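Local atomic coordinates of glycosyl hydrolase family 2, TIM barrel domain protein (PDB entry 6DXU), a protein that probably hydrolyses beta-glucuronides, releasing glucuronic acid from its conjugates, as a gut bacterial beta-glucuronidase of glycoside hydrolase family 2. Residues D518-R523 and V609-V614; P592-S597 and R617-K622; E526-N531 and E565-R570. All coordinates share one frame; numbering follows the deposited sequence.

Interaction 1 (D518-R523 and V609-V614); sequences DSHARR and VNQKGV. With BCN (bicine), chain L.
Asp518 meets the 609-614 turn with both carboxylate oxygens, each taken by a different donor. OD1 receives the ammonium NZ of Lys612 at 2.7 Å, on its syn side and a little out of the carboxylate plane. The lysine chain runs extended and then bends at its last torsion (chi4 62°), which turns NZ back to the acid; Tyr489 is a second partner of this ammonium. OD2 is met nearly end-on by the backbone N of Gln611 at 2.9 Å. With an alanine here, Lys612 would probably lose its charged mate and Gln611 N its acceptor, leaving the turn less firmly fixed. Next along, Ser519 N gives a nearly straight bond to Gln611 O at 2.8 Å.

His520 and Gln611 lie side by side with ring and amide planes almost perpendicular (88°). Even so, Gln611 NE2 reaches ND1 of His520 in the plane of both groups, at 3.0 Å. Since His520 NE2 is bonded to Gln793 O, ND1 is likely the unprotonated nitrogen. Gln611 NE2 also donates to a water that accepts from Ala521 N, and its OE1 takes Val606 N, so the amide is gripped at both ends. CD2 of His520 sits over one face of the Arg523 guanidinium, whose NH1 binds bicine O4 at 2.9 Å. Arg523 lines the bicine pocket of this family 2 TIM-barrel domain, where Asp603 O also bonds the ligand.

Around this buried junction, strand 609-610 pairs with strand 596-597, Ser519 packs on helix 565-579, and Val614 reaches both that helix and helix 623-632.

Interaction 2 (P592-S597 and R617-K622); sequences PFKDFS and RDFTPK
Asp595 and Arg617 bring the two backbones closest, their CA atoms 4.8 Å apart, yet no main-chain hydrogen bond links the segments directly. Several backbone partners lie in the chain between them: Asp595 pairs with Val615, Phe596 with Asn610, and Lys622 with Val614, while Arg617 pairs with Ala337. The 592-597 segment starts with a cis peptide before Pro592 and straightens into strand 596-597. In the other segment Asp618 makes an Asx turn, its OD1 taking both N and OG1 of Thr620 from the same face of the carboxylate.

Asp595 and Lys622 carry the charged part. The two side chains cross at about a right angle, and NZ of Lys622 lies 2.8 Å from OD1 of Asp595, on its syn lone pair, with a weak second bond to OD2. Ser519 O and Gly613 O also hold that ammonium. A water donates to Asp595 OD2 at 2.6 Å and accepts from Arg617 N.

All this lies in the loops that follow barrel strand 587-589 and lead into helix 623-632, at the TIM barrel of family 2 glycosidases. With its CG opposite the backbone N (chi1 -164°), Arg617 runs extended past Asp595 O, a buried oxygen with no polar partner, which CG approaches to 3.4 Å. One guanidinium face is laid over CB of Ser597, and Asp335 OD2 binds both Arg617 NE and Ser597 N. Lys594 runs past the start of Arg617: its CG lies 3.9 Å from Arg617 CA, and NZ comes within 4.0 Å of Phe619 CE1 while bound to Glu351, Asp335 O and His336.

Interaction 3 (E526-N531 and E565-R570); sequences EDAFYN and ESYVVR
Ala528, in the loop that follows strand 512-513 of the TIM barrel domain, presses its methyl group against the first turn of helix 565-579, and here the packing is close. CB of Ala528 stands 3.6 Å from the backbone N of Tyr567 and 3.9 Å from CB of the same residue, with CB of Ser566 a little farther off. The small side chain lets the loop backbone come right up to the helix: the CA atoms of Ala528 and Tyr567 are 4.9 Å apart. The loop is shaped for this by a type I turn from Asp527 to Tyr530, reinforced by an Asx turn in which Asp527 OD1 accepts from Phe529 N.

Phe529 makes the outer, partly exposed half of the contact, lodged between Tyr567 and Arg570. Its CE1 comes up at the edge of the tyrosine ring, 3.5 Å from Tyr567 CE1. The ring planes are 81° apart. A chi1 of 177° swings CG of Tyr567 away from its own N, which brings the ring edge up to CE1 of Phe529 and lets OH reach Gly487 O. The looser side is where CE2 of Phe529 touches CD of Arg570 at 3.8 Å, the extended arginine chain crossing it obliquely. Arg570 too is partly exposed, and beyond Phe529 the loop continues to Tyr530 and Asn531 at the surface, whereas Ala528, Ser566 and Tyr567 are buried.

No hydrogen bond joins the two segments. The polar ends are engaged elsewhere, Ser566 OG with Tyr641 and Ser525 N, and Arg570 with Glu657 on strand 655-662. Between 526-531 and 565-570 the meeting is by van der Waals contact, while hydrogen bonds from Ser525 and Arg523 fix the preceding loop to the helix start. The fit of these two segments probably rests on shape and apolar burial.

How the interactions relate
Following the chain, 518-523 comes first, then 526-531, to which helix 565-579 later returns, closing interaction 3. That loop is nested inside the longer one that interaction 1 closes when 609-614 comes back to 518-523. Before it does, 592-597 has passed, and its partner 617-622 follows afterwards, so interactions 1 and 2 cross, while interaction 3 is complete before interaction 2 opens. The crossing contacts adjoin through the short sheet of strands 596-597 and 609-610 and through Lys622, which reaches Ser519 O. Glu565 ties interaction 1 to interaction 3 by bonding Arg522 N, thus linking barrel-end loops to helix 565-579.

Interaction 1 (D518-R523 and V609-V614)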
loop_
_atom_site.group_PDB
_atom_site.type_symbol
_atom_site.label_atom_id
_atom_site.label_comp_id
_atom_site.label_asym_id
_atom_site.label_seq_id
_atom_site.Cartn_x
_atom_site.Cartn_y
_atom_site.Cartn_z
ATOM N N ASP D 518 49.808 4.295 3.245
ATOM C CA ASP D 518 49.622 5.126 2.054
ATOM C C ASP D 518 50.958 5.597 1.505
ATOM O O ASP D 518 51.856 5.975 2.266
ATOM C CB ASP D 518 48.795 6.365 2.353
ATOM C CG ASP D 518 47.341 6.058 2.578
ATOM O OD1 ASP D 518 47.012 5.674 3.715
ATOM O OD2 ASP D 518 46.539 6.211 1.627
ATOM N N SER D 519 51.065 5.633 0.177
ATOM C CA SER D 519 52.198 6.287 -0.467
ATOM C C SER D 519 51.711 7.075 -1.673
ATOM O O SER D 519 51.033 6.535 -2.554
ATOM C CB SER D 519 53.293 5.283 -0.855
ATOM O OG SER D 519 52.886 4.337 -1.832
ATOM N N HIS D 520 52.015 8.365 -1.661
ATOM C CA HIS D 520 51.797 9.268 -2.787
ATOM C C HIS D 520 52.805 8.910 -3.862
ATOM O O HIS D 520 54.001 9.180 -3.704
ATOM C CB HIS D 520 51.969 10.699 -2.279
ATOM C CG HIS D 520 51.514 11.773 -3.225
ATOM N ND1 HIS D 520 50.378 11.669 -4.000
ATOM C CD2 HIS D 520 52.017 13.010 -3.463
ATOM C CE1 HIS D 520 50.218 12.780 -4.696
ATOM N NE2 HIS D 520 51.207 13.607 -4.398
ATOM N N ALA D 521 52.340 8.244 -4.921
ATOM C CA ALA D 521 53.247 7.687 -5.916
ATOM C C ALA D 521 54.147 8.776 -6.477
ATOM O O ALA D 521 53.673 9.860 -6.829
ATOM C CB ALA D 521 52.477 7.022 -7.056
ATOM N N ARG D 522 55.445 8.483 -6.544
ATOM C CA ARG D 522 56.531 9.331 -7.030
ATOM C C ARG D 522 57.049 10.240 -5.927
ATOM O O ARG D 522 57.966 11.030 -6.189
ATOM C CB ARG D 522 56.152 10.182 -8.259
ATOM C CG ARG D 522 55.685 9.341 -9.441
ATOM C CD ARG D 522 55.174 10.170 -10.625
ATOM N NE ARG D 522 54.917 9.278 -11.757
ATOM C CZ ARG D 522 55.860 8.884 -12.619
ATOM N NH1 ARG D 522 57.112 9.313 -12.500
ATOM N NH2 ARG D 522 55.553 8.052 -13.604
ATOM N N ARG D 523 56.516 10.165 -4.710
ATOM C CA ARG D 523 57.100 10.914 -3.603
ATOM C C ARG D 523 58.085 10.037 -2.848
ATOM O O ARG D 523 57.758 8.906 -2.471
ATOM C CB ARG D 523 56.033 11.429 -2.647
ATOM C CG ARG D 523 56.602 12.194 -1.460
ATOM C CD ARG D 523 55.501 12.603 -0.486
ATOM N NE ARG D 523 54.704 13.728 -0.978
ATOM C CZ ARG D 523 53.532 14.094 -0.469
ATOM N NH1 ARG D 523 53.000 13.414 0.546
ATOM N NH2 ARG D 523 52.877 15.137 -0.978
ATOM N N VAL D 609 41.314 9.670 -2.926
ATOM C CA VAL D 609 41.911 8.394 -3.308
ATOM C C VAL D 609 42.604 7.807 -2.091
ATOM O O VAL D 609 43.368 8.497 -1.405
ATOM C CB VAL D 609 42.891 8.538 -4.491
ATOM C CG1 VAL D 609 43.662 7.223 -4.725
ATOM C CG2 VAL D 609 42.120 8.915 -5.768
ATOM N N ASN D 610 42.288 6.554 -1.791
ATOM C CA ASN D 610 43.026 5.784 -0.803
ATOM C C ASN D 610 44.316 5.342 -1.482
ATOM O O ASN D 610 44.277 4.564 -2.439
ATOM C CB ASN D 610 42.191 4.595 -0.331
ATOM C CG ASN D 610 42.879 3.785 0.768
ATOM O OD1 ASN D 610 44.081 3.498 0.693
ATOM N ND2 ASN D 610 42.112 3.390 1.784
ATOM N N GLN D 611 45.456 5.855 -1.017
ATOM C CA GLN D 611 46.713 5.674 -1.737
ATOM C C GLN D 611 47.596 4.586 -1.128
ATOM O O GLN D 611 48.826 4.646 -1.236
ATOM C CB GLN D 611 47.467 7.002 -1.824
ATOM C CG GLN D 611 46.685 8.065 -2.610
ATOM C CD GLN D 611 47.378 9.419 -2.630
ATOM O OE1 GLN D 611 47.013 10.337 -1.882
ATOM N NE2 GLN D 611 48.370 9.555 -3.505
ATOM N N LYS D 612 46.997 3.574 -0.508
ATOM C CA LYS D 612 47.777 2.473 0.047
ATOM C C LYS D 612 48.178 1.434 -0.988
ATOM O O LYS D 612 48.930 0.508 -0.657
ATOM C CB LYS D 612 46.977 1.794 1.162
ATOM C CG LYS D 612 46.782 2.660 2.382
ATOM C CD LYS D 612 45.953 1.913 3.441
ATOM C CE LYS D 612 45.803 2.742 4.699
ATOM N NZ LYS D 612 45.079 4.016 4.468
ATOM N N GLY D 613 47.714 1.549 -2.230
ATOM C CA GLY D 613 48.019 0.528 -3.208
ATOM C C GLY D 613 49.510 0.418 -3.466
ATOM O O GLY D 613 50.281 1.330 -3.189
ATOM N N VAL D 614 49.921 -0.755 -3.957
ATOM C CA VAL D 614 51.262 -0.901 -4.508
ATOM C C VAL D 614 51.249 -0.662 -6.002
ATOM O O VAL D 614 52.299 -0.723 -6.658
ATOM C CB VAL D 614 51.855 -2.276 -4.138
ATOM C CG1 VAL D 614 51.836 -2.443 -2.639
ATOM C CG2 VAL D 614 51.117 -3.413 -4.833
HETATM N N1 BCN L . 49.100 14.266 4.528
HETATM C C1 BCN L . 49.309 15.287 5.537
HETATM C C2 BCN L . 49.572 16.622 4.845
HETATM O O21 BCN L . 49.816 16.641 3.611
HETATM O O22 BCN L . 49.549 17.696 5.506
HETATM C C3 BCN L . 50.252 13.370 4.544
HETATM C C4 BCN L . 51.450 13.990 3.820
HETATM O O4 BCN L . 51.076 14.391 2.528
HETATM C C5 BCN L . 47.919 13.485 4.895
HETATM C C6 BCN L . 46.689 13.983 4.136
HETATM O O6 BCN L . 47.115 14.683 2.996
HETATM O O HOH W 1 51.392 2.474 -0.617
HETATM O O HOH W 2 49.410 7.394 -5.516
#

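Interaction 2 (P592-S597 and R617-K622)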
loop_
_atom_site.group_PDB
_atom_site.type_symbol
_atom_site.label_atom_id
_atom_site.label_comp_id
_atom_site.label_asym_id
_atom_site.label_seq_id
_atom_site.Cartn_x
_atom_site.Cartn_y
_atom_site.Cartn_z
ATOM N N PRO D 592 45.392 -2.037 -0.257
ATOM C CA PRO D 592 44.909 -2.925 -1.309
ATOM C C PRO D 592 46.007 -3.131 -2.338
ATOM O O PRO D 592 47.115 -2.593 -2.197
ATOM C CB PRO D 592 43.783 -2.122 -1.936
ATOM C CG PRO D 592 44.409 -0.716 -1.974
ATOM C CD PRO D 592 45.273 -0.629 -0.690
ATOM N N PHE D 593 45.682 -3.846 -3.411
ATOM C CA PHE D 593 46.619 -3.955 -4.521
ATOM C C PHE D 593 46.790 -2.618 -5.236
ATOM O O PHE D 593 47.917 -2.214 -5.565
ATOM C CB PHE D 593 46.136 -5.020 -5.497
ATOM C CG PHE D 593 47.074 -5.269 -6.635
ATOM C CD1 PHE D 593 48.351 -5.742 -6.398
ATOM C CD2 PHE D 593 46.670 -5.053 -7.942
ATOM C CE1 PHE D 593 49.220 -5.994 -7.445
ATOM C CE2 PHE D 593 47.520 -5.306 -8.991
ATOM C CZ PHE D 593 48.802 -5.782 -8.751
ATOM N N LYS D 594 45.677 -1.938 -5.526
ATOM C CA LYS D 594 45.682 -0.764 -6.389
ATOM C C LYS D 594 44.973 0.399 -5.711
ATOM O O LYS D 594 43.910 0.212 -5.099
ATOM C CB LYS D 594 45.012 -1.085 -7.737
ATOM C CG LYS D 594 45.065 0.043 -8.759
ATOM C CD LYS D 594 44.375 -0.358 -10.051
ATOM C CE LYS D 594 42.842 -0.217 -9.893
ATOM N NZ LYS D 594 42.085 -0.870 -11.020
ATOM N N ASP D 595 45.566 1.600 -5.818
ATOM C CA ASP D 595 44.891 2.823 -5.361
ATOM C C ASP D 595 43.455 2.851 -5.869
ATOM O O ASP D 595 43.190 2.494 -7.023
ATOM C CB ASP D 595 45.610 4.079 -5.884
ATOM C CG ASP D 595 46.952 4.360 -5.194
ATOM O OD1 ASP D 595 47.334 3.671 -4.217
ATOM O OD2 ASP D 595 47.631 5.305 -5.653
ATOM N N PHE D 596 42.528 3.309 -5.019
ATOM C CA PHE D 596 41.121 3.386 -5.381
ATOM C C PHE D 596 40.496 4.613 -4.734
ATOM O O PHE D 596 40.977 5.128 -3.720
ATOM C CB PHE D 596 40.348 2.135 -4.951
ATOM C CG PHE D 596 40.284 1.962 -3.468
ATOM C CD1 PHE D 596 39.228 2.483 -2.730
ATOM C CD2 PHE D 596 41.303 1.300 -2.804
ATOM C CE1 PHE D 596 39.181 2.328 -1.354
ATOM C CE2 PHE D 596 41.279 1.151 -1.428
ATOM C CZ PHE D 596 40.197 1.662 -0.699
ATOM N N SER D 597 39.396 5.065 -5.324
ATOM C CA SER D 597 38.745 6.281 -4.857
ATOM C C SER D 597 37.856 6.024 -3.644
ATOM O O SER D 597 37.231 4.970 -3.512
ATOM C CB SER D 597 37.920 6.912 -5.981
ATOM O OG SER D 597 37.191 8.037 -5.489
ATOM N N ARG D 617 46.257 3.924 -9.639
ATOM C CA ARG D 617 44.896 3.678 -10.103
ATOM C C ARG D 617 44.820 3.484 -11.613
ATOM O O ARG D 617 43.784 3.026 -12.113
ATOM C CB ARG D 617 43.990 4.834 -9.631
ATOM C CG ARG D 617 42.499 4.555 -9.684
ATOM C CD ARG D 617 41.711 5.665 -8.969
ATOM N NE ARG D 617 40.260 5.508 -9.073
ATOM C CZ ARG D 617 39.478 6.293 -9.813
ATOM N NH1 ARG D 617 40.006 7.299 -10.521
ATOM N NH2 ARG D 617 38.166 6.077 -9.842
ATOM N N ASP D 618 45.900 3.784 -12.347
ATOM C CA ASP D 618 45.960 3.579 -13.786
ATOM C C ASP D 618 46.831 2.383 -14.186
ATOM O O ASP D 618 47.189 2.257 -15.364
ATOM C CB ASP D 618 46.467 4.853 -14.467
ATOM C CG ASP D 618 47.923 5.165 -14.127
ATOM O OD1 ASP D 618 48.551 4.430 -13.323
ATOM O OD2 ASP D 618 48.433 6.172 -14.653
ATOM N N PHE D 619 47.187 1.518 -13.237
ATOM C CA PHE D 619 48.018 0.306 -13.386
ATOM C C PHE D 619 49.522 0.588 -13.298
ATOM O O PHE D 619 50.308 -0.365 -13.425
ATOM C CB PHE D 619 47.758 -0.481 -14.689
ATOM C CG PHE D 619 46.420 -1.162 -14.736
ATOM C CD1 PHE D 619 45.887 -1.741 -13.593
ATOM C CD2 PHE D 619 45.705 -1.239 -15.925
ATOM C CE1 PHE D 619 44.648 -2.385 -13.624
ATOM C CE2 PHE D 619 44.467 -1.885 -15.974
ATOM C CZ PHE D 619 43.941 -2.464 -14.824
ATOM N N THR D 620 49.954 1.824 -13.106
ATOM C CA THR D 620 51.395 2.064 -13.006
ATOM C C THR D 620 51.912 1.466 -11.706
ATOM O O THR D 620 51.453 1.868 -10.630
ATOM C CB THR D 620 51.727 3.550 -13.053
ATOM O OG1 THR D 620 51.105 4.140 -14.199
ATOM C CG2 THR D 620 53.261 3.739 -13.143
ATOM N N PRO D 621 52.853 0.530 -11.746
ATOM C CA PRO D 621 53.371 -0.034 -10.495
ATOM C C PRO D 621 54.097 1.025 -9.682
ATOM O O PRO D 621 54.815 1.868 -10.226
ATOM C CB PRO D 621 54.338 -1.127 -10.971
ATOM C CG PRO D 621 54.073 -1.304 -12.434
ATOM C CD PRO D 621 53.516 -0.035 -12.934
ATOM N N LYS D 622 53.902 0.976 -8.367
ATOM C CA LYS D 622 54.703 1.758 -7.438
ATOM C C LYS D 622 55.968 0.983 -7.075
ATOM O O LYS D 622 56.117 -0.192 -7.407
ATOM C CB LYS D 622 53.906 2.093 -6.176
ATOM C CG LYS D 622 52.648 2.937 -6.407
ATOM C CD LYS D 622 52.102 3.434 -5.081
ATOM C CE LYS D 622 50.645 3.856 -5.174
ATOM N NZ LYS D 622 50.109 4.172 -3.811
HETATM O O HOH W 3 46.782 6.317 -7.947
#

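Interaction 3 (E526-N531 and E565-R570)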
loop_
_atom_site.group_PDB
_atom_site.type_symbol
_atom_site.label_atom_id
_atom_site.label_comp_id
_atom_site.label_asym_id
_atom_site.label_seq_id
_atom_site.Cartn_x
_atom_site.Cartn_y
_atom_site.Cartn_z
ATOM N N GLU D 526 64.708 11.101 1.624
ATOM C CA GLU D 526 66.029 10.711 2.106
ATOM C C GLU D 526 65.976 10.198 3.546
ATOM O O GLU D 526 66.907 9.503 3.972
ATOM C CB GLU D 526 67.018 11.877 1.974
ATOM C CG GLU D 526 67.410 12.221 0.526
ATOM C CD GLU D 526 68.211 11.133 -0.178
ATOM O OE1 GLU D 526 68.573 10.112 0.452
ATOM O OE2 GLU D 526 68.479 11.297 -1.386
ATOM N N ASP D 527 64.953 10.592 4.323
ATOM C CA ASP D 527 64.726 10.053 5.672
ATOM C C ASP D 527 63.232 9.797 5.893
ATOM O O ASP D 527 62.493 10.693 6.322
ATOM C CB ASP D 527 65.282 10.993 6.736
ATOM C CG ASP D 527 65.185 10.411 8.140
ATOM O OD1 ASP D 527 64.708 9.257 8.298
ATOM O OD2 ASP D 527 65.586 11.117 9.090
ATOM N N ALA D 528 62.805 8.553 5.666
ATOM C CA ALA D 528 61.389 8.215 5.794
ATOM C C ALA D 528 60.882 8.341 7.223
ATOM O O ALA D 528 59.668 8.462 7.432
ATOM C CB ALA D 528 61.148 6.786 5.301
ATOM N N PHE D 529 61.773 8.319 8.208
ATOM C CA PHE D 529 61.381 8.330 9.609
ATOM C C PHE D 529 61.569 9.699 10.241
ATOM O O PHE D 529 61.511 9.817 11.470
ATOM C CB PHE D 529 62.185 7.278 10.374
ATOM C CG PHE D 529 62.029 5.895 9.822
ATOM C CD1 PHE D 529 60.824 5.224 9.928
ATOM C CD2 PHE D 529 63.088 5.265 9.190
ATOM C CE1 PHE D 529 60.678 3.949 9.409
ATOM C CE2 PHE D 529 62.946 3.985 8.670
ATOM C CZ PHE D 529 61.737 3.330 8.780
ATOM N N TYR D 530 61.655 10.749 9.421
ATOM C CA TYR D 530 62.125 12.042 9.904
ATOM C C TYR D 530 61.237 12.576 11.022
ATOM O O TYR D 530 61.735 13.092 12.030
ATOM C CB TYR D 530 62.159 13.012 8.722
ATOM C CG TYR D 530 62.864 14.334 8.939
ATOM C CD1 TYR D 530 62.163 15.539 8.874
ATOM C CD2 TYR D 530 64.229 14.383 9.187
ATOM C CE1 TYR D 530 62.813 16.758 9.047
ATOM C CE2 TYR D 530 64.887 15.595 9.362
ATOM C CZ TYR D 530 64.177 16.774 9.295
ATOM O OH TYR D 530 64.843 17.967 9.470
ATOM N N ASN D 531 59.923 12.466 10.863
ATOM C CA ASN D 531 58.980 12.891 11.890
ATOM C C ASN D 531 58.357 11.718 12.642
ATOM O O ASN D 531 57.310 11.888 13.272
ATOM C CB ASN D 531 57.899 13.774 11.265
ATOM C CG ASN D 531 58.461 15.082 10.754
ATOM O OD1 ASN D 531 59.197 15.765 11.466
ATOM N ND2 ASN D 531 58.154 15.419 9.507
ATOM N N GLU D 565 56.751 6.935 -0.733
ATOM C CA GLU D 565 56.965 5.531 -1.041
ATOM C C GLU D 565 58.087 4.941 -0.197
ATOM O O GLU D 565 58.113 3.732 0.032
ATOM C CB GLU D 565 57.290 5.360 -2.515
ATOM C CG GLU D 565 56.257 5.934 -3.436
ATOM C CD GLU D 565 56.319 5.273 -4.791
ATOM O OE1 GLU D 565 56.312 5.974 -5.829
ATOM O OE2 GLU D 565 56.389 4.037 -4.816
ATOM N N SER D 566 59.026 5.782 0.252
ATOM C CA SER D 566 60.202 5.285 0.961
ATOM C C SER D 566 59.821 4.630 2.279
ATOM O O SER D 566 60.409 3.611 2.665
ATOM C CB SER D 566 61.189 6.435 1.187
ATOM O OG SER D 566 61.365 7.182 -0.017
ATOM N N TYR D 567 58.839 5.194 2.981
ATOM C CA TYR D 567 58.392 4.603 4.236
ATOM C C TYR D 567 57.654 3.287 4.000
ATOM O O TYR D 567 57.929 2.285 4.672
ATOM C CB TYR D 567 57.500 5.586 4.993
ATOM C CG TYR D 567 56.950 5.010 6.280
ATOM C CD1 TYR D 567 57.767 4.852 7.392
ATOM C CD2 TYR D 567 55.624 4.592 6.374
ATOM C CE1 TYR D 567 57.278 4.316 8.573
ATOM C CE2 TYR D 567 55.124 4.046 7.555
ATOM C CZ TYR D 567 55.966 3.907 8.649
ATOM O OH TYR D 567 55.498 3.364 9.827
ATOM N N VAL D 568 56.711 3.261 3.050
ATOM C CA VAL D 568 55.897 2.054 2.917
ATOM C C VAL D 568 56.731 0.900 2.373
ATOM O O VAL D 568 56.469 -0.266 2.693
ATOM C CB VAL D 568 54.626 2.301 2.073
ATOM C CG1 VAL D 568 54.927 2.287 0.597
ATOM C CG2 VAL D 568 53.570 1.242 2.413
ATOM N N VAL D 569 57.752 1.189 1.568
ATOM C CA VAL D 569 58.637 0.130 1.106
ATOM C C VAL D 569 59.317 -0.537 2.293
ATOM O O VAL D 569 59.442 -1.765 2.349
ATOM C CB VAL D 569 59.651 0.695 0.093
ATOM C CG1 VAL D 569 60.884 -0.194 0.001
ATOM C CG2 VAL D 569 58.988 0.818 -1.278
ATOM N N ARG D 570 59.741 0.262 3.272
ATOM C CA ARG D 570 60.382 -0.312 4.450
ATOM C C ARG D 570 59.376 -1.043 5.326
ATOM O O ARG D 570 59.713 -2.057 5.950
ATOM C CB ARG D 570 61.102 0.780 5.239
ATOM C CG ARG D 570 62.320 1.321 4.485
ATOM C CD ARG D 570 63.011 2.456 5.218
ATOM N NE ARG D 570 64.222 2.856 4.495
ATOM C CZ ARG D 570 65.463 2.546 4.867
ATOM N NH1 ARG D 570 65.684 1.839 5.970
ATOM N NH2 ARG D 570 66.488 2.957 4.132
#